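Local coordinates for protein nitrate reductase (Ulva prolifera, PDB 5YLY) that probably catalyses, in its FAD-binding cytochrome b5 reductase domain, the NADH-oxidising half of nitrate reduction to nitrite, the first step of nitrate assimilation, at residues 64-69 and 178-183. Residues are numbered along the deposited sequence; the frame is centred on the assembly and turned at random.
Sequences LPTGKH and YQVMKA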
ATOM      1  N   LEU A  64       7.291 -12.244   3.795  1.00 29.14           N
ATOM      2  CA  LEU A  64       6.173 -11.588   3.130  1.00 26.99           C
ATOM      3  C   LEU A  64       6.556 -11.381   1.668  1.00 31.40           C
ATOM      4  O   LEU A  64       7.321 -10.452   1.364  1.00 29.21           O
ATOM      5  CB  LEU A  64       5.822 -10.214   3.790  1.00 25.04           C
ATOM      6  CG  LEU A  64       4.569  -9.506   3.202  1.00 27.47           C
ATOM      7  CD1 LEU A  64       3.284 -10.361   3.413  1.00 28.25           C
ATOM      8  CD2 LEU A  64       4.377  -8.111   3.832  1.00 28.64           C
ATOM      9  N   PRO A  65       6.027 -12.197   0.740  1.00 28.49           N
ATOM     10  CA  PRO A  65       6.343 -11.989  -0.683  1.00 27.74           C
ATOM     11  C   PRO A  65       5.778 -10.665  -1.200  1.00 30.72           C
ATOM     12  O   PRO A  65       4.764 -10.172  -0.701  1.00 29.51           O
ATOM     13  CB  PRO A  65       5.656 -13.184  -1.376  1.00 30.87           C
ATOM     14  CG  PRO A  65       5.471 -14.213  -0.305  1.00 36.69           C
ATOM     15  CD  PRO A  65       5.138 -13.362   0.914  1.00 31.27           C
ATOM     16  N   THR A  66       6.460 -10.082  -2.197  1.00 27.09           N
ATOM     17  CA  THR A  66       6.046  -8.806  -2.789  1.00 26.00           C
ATOM     18  C   THR A  66       4.695  -8.999  -3.451  1.00 29.42           C
ATOM     19  O   THR A  66       4.562  -9.889  -4.273  1.00 31.34           O
ATOM     20  CB  THR A  66       7.083  -8.319  -3.806  1.00 27.19           C
ATOM     21  OG1 THR A  66       8.373  -8.309  -3.188  1.00 27.33           O
ATOM     22  CG2 THR A  66       6.731  -6.935  -4.357  1.00 24.50           C
ATOM     23  N   GLY A  67       3.736  -8.135  -3.105  1.00 27.44           N
ATOM     24  CA  GLY A  67       2.365  -8.226  -3.610  1.00 28.17           C
ATOM     25  C   GLY A  67       1.387  -8.747  -2.567  1.00 30.76           C
ATOM     26  O   GLY A  67       0.166  -8.630  -2.734  1.00 30.46           O
ATOM     27  N   LYS A  68       1.923  -9.281  -1.452  1.00 25.18           N
ATOM     28  CA  LYS A  68       1.134  -9.827  -0.359  1.00 26.25           C
ATOM     29  C   LYS A  68       1.122  -8.916   0.892  1.00 29.38           C
ATOM     30  O   LYS A  68       1.958  -8.009   1.047  1.00 28.22           O
ATOM     31  CB  LYS A  68       1.577 -11.257  -0.042  1.00 26.51           C
ATOM     32  CG  LYS A  68       1.463 -12.122  -1.324  1.00 32.75           C
ATOM     33  CD  LYS A  68       1.376 -13.595  -1.063  1.00 40.13           C
ATOM     34  CE  LYS A  68       1.276 -14.351  -2.374  1.00 42.55           C
ATOM     35  NZ  LYS A  68       1.151 -15.805  -2.129  1.00 44.93           N
ATOM     36  N   HIS A  69       0.142  -9.158   1.777  1.00 27.51           N
ATOM     37  CA  HIS A  69      -0.019  -8.361   3.012  1.00 26.42           C
ATOM     38  C   HIS A  69      -0.260  -9.306   4.210  1.00 30.08           C
ATOM     39  O   HIS A  69      -0.172 -10.529   4.066  1.00 29.62           O
ATOM     40  CB  HIS A  69      -1.201  -7.370   2.826  1.00 26.92           C
ATOM     41  CG  HIS A  69      -2.547  -8.022   2.635  1.00 30.63           C
ATOM     42  ND1 HIS A  69      -3.048  -8.298   1.372  1.00 31.85           N
ATOM     43  CD2 HIS A  69      -3.484  -8.357   3.560  1.00 32.49           C
ATOM     44  CE1 HIS A  69      -4.250  -8.829   1.566  1.00 33.37           C
ATOM     45  NE2 HIS A  69      -4.558  -8.872   2.867  1.00 33.71           N
ATOM     46  N   TYR A 178       3.516   1.018  -2.486  1.00 22.49           N
ATOM     47  CA  TYR A 178       4.844   1.373  -1.964  1.00 22.09           C
ATOM     48  C   TYR A 178       5.762   0.113  -1.816  1.00 21.89           C
ATOM     49  O   TYR A 178       6.934   0.142  -2.189  1.00 21.91           O
ATOM     50  CB  TYR A 178       4.636   2.094  -0.631  1.00 22.34           C
ATOM     51  CG  TYR A 178       5.880   2.709  -0.043  1.00 23.12           C
ATOM     52  CD1 TYR A 178       6.598   3.686  -0.731  1.00 23.80           C
ATOM     53  CD2 TYR A 178       6.348   2.315   1.205  1.00 25.57           C
ATOM     54  CE1 TYR A 178       7.745   4.270  -0.180  1.00 26.03           C
ATOM     55  CE2 TYR A 178       7.463   2.933   1.788  1.00 26.97           C
ATOM     56  CZ  TYR A 178       8.166   3.899   1.087  1.00 29.86           C
ATOM     57  OH  TYR A 178       9.274   4.490   1.675  1.00 28.22           O
ATOM     58  N   GLN A 179       5.203  -0.994  -1.354  1.00 19.25           N
ATOM     59  CA  GLN A 179       5.966  -2.233  -1.183  1.00 19.96           C
ATOM     60  C   GLN A 179       6.495  -2.724  -2.570  1.00 23.85           C
ATOM     61  O   GLN A 179       7.677  -3.089  -2.708  1.00 22.30           O
ATOM     62  CB  GLN A 179       5.068  -3.324  -0.551  1.00 21.08           C
ATOM     63  CG  GLN A 179       5.804  -4.650  -0.316  1.00 21.16           C
ATOM     64  CD  GLN A 179       4.836  -5.786  -0.316  1.00 27.48           C
ATOM     65  OE1 GLN A 179       4.266  -6.115  -1.347  1.00 26.88           O
ATOM     66  NE2 GLN A 179       4.555  -6.355   0.847  1.00 26.49           N
ATOM     67  N   VAL A 180       5.609  -2.707  -3.596  1.00 21.85           N
ATOM     68  CA  VAL A 180       5.981  -3.134  -4.958  1.00 22.23           C
ATOM     69  C   VAL A 180       6.991  -2.151  -5.558  1.00 23.36           C
ATOM     70  O   VAL A 180       7.993  -2.583  -6.154  1.00 21.74           O
ATOM     71  CB  VAL A 180       4.711  -3.340  -5.853  1.00 25.89           C
ATOM     72  CG1 VAL A 180       5.102  -3.731  -7.292  1.00 26.78           C
ATOM     73  CG2 VAL A 180       3.815  -4.427  -5.260  1.00 26.49           C
ATOM     74  N   MET A 181       6.764  -0.832  -5.370  1.00 20.53           N
ATOM     75  CA  MET A 181       7.690   0.192  -5.892  1.00 20.00           C
ATOM     76  C   MET A 181       9.086  -0.027  -5.318  1.00 23.32           C
ATOM     77  O   MET A 181      10.052  -0.045  -6.058  1.00 23.05           O
ATOM     78  CB  MET A 181       7.209   1.611  -5.486  1.00 22.35           C
ATOM     79  CG  MET A 181       5.929   2.006  -6.176  1.00 27.88           C
ATOM     80  SD  MET A 181       5.318   3.568  -5.450  1.00 31.18           S
ATOM     81  CE  MET A 181       6.501   4.707  -6.224  1.00 28.09           C
ATOM     82  N   LYS A 182       9.192  -0.224  -4.008  1.00 22.36           N
ATOM     83  CA  LYS A 182      10.517  -0.461  -3.418  1.00 22.83           C
ATOM     84  C   LYS A 182      11.169  -1.760  -3.909  1.00 26.40           C
ATOM     85  O   LYS A 182      12.377  -1.779  -4.198  1.00 25.59           O
ATOM     86  CB  LYS A 182      10.421  -0.471  -1.910  1.00 24.60           C
ATOM     87  CG  LYS A 182      10.204   0.934  -1.339  1.00 26.80           C
ATOM     88  CD  LYS A 182       9.877   0.825   0.141  1.00 36.37           C
ATOM     89  CE  LYS A 182      11.083   0.504   0.969  1.00 55.11           C
ATOM     90  NZ  LYS A 182      10.687   0.249   2.372  1.00 69.66           N
ATOM     91  N   ALA A 183      10.377  -2.830  -4.029  1.00 22.92           N
ATOM     92  CA  ALA A 183      10.912  -4.132  -4.480  1.00 23.28           C
ATOM     93  C   ALA A 183      11.508  -4.018  -5.889  1.00 28.59           C
ATOM     94  O   ALA A 183      12.545  -4.622  -6.174  1.00 29.84           O
ATOM     95  CB  ALA A 183       9.807  -5.174  -4.477  1.00 24.42           C
TER
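The backbone N of G67 gives its hydrogen to OE1 of Q179 at 2.7 Å, an almost straight bond (177°) that comes in tilted from the carboxamide plane. G67 sits in a type II beta turn from P65 to K68, closed by K68 N bonding to P65 O at 3.1 Å. The turn belongs to the FAD-binding region and leads into strand 69-75; Q179 lies on helix 174-185 of the NAD-binding region, so the contact joins the two halves of a ferredoxin reductase-type flavoprotein. Q179 suits this place because its amide offers an acceptor and a donor at one tip: NE2 donates to K68 O at 3.1 Å, nearly along the C=O axis. With CG anti to the backbone N (chi1 -179°) and the chain extended beyond it, the side chain spans the gap, and the two bonds fix which way the amide is flipped. An alanine here would probably leave G67 N and K68 O without these partners and open a gap between turn and helix. Glycine suits position 67 because its backbone angles (phi 106°) would jam a CB against the preceding carbonyl oxygen. L64 adds an apolar flank, its CD2 lying 3.5 Å from Q179 NE2, while T91, a probable FAD-binding residue, also touches Q179. H69, just past the turn, touches the flavin cofactor itself. Beside the polar grip, T66 turns its methyl to the helix: CG2 is 4.0 Å from V180 CG2 and packs more closely, at 3.5 Å, on CB of A183, whose small side chain lets the turn come near.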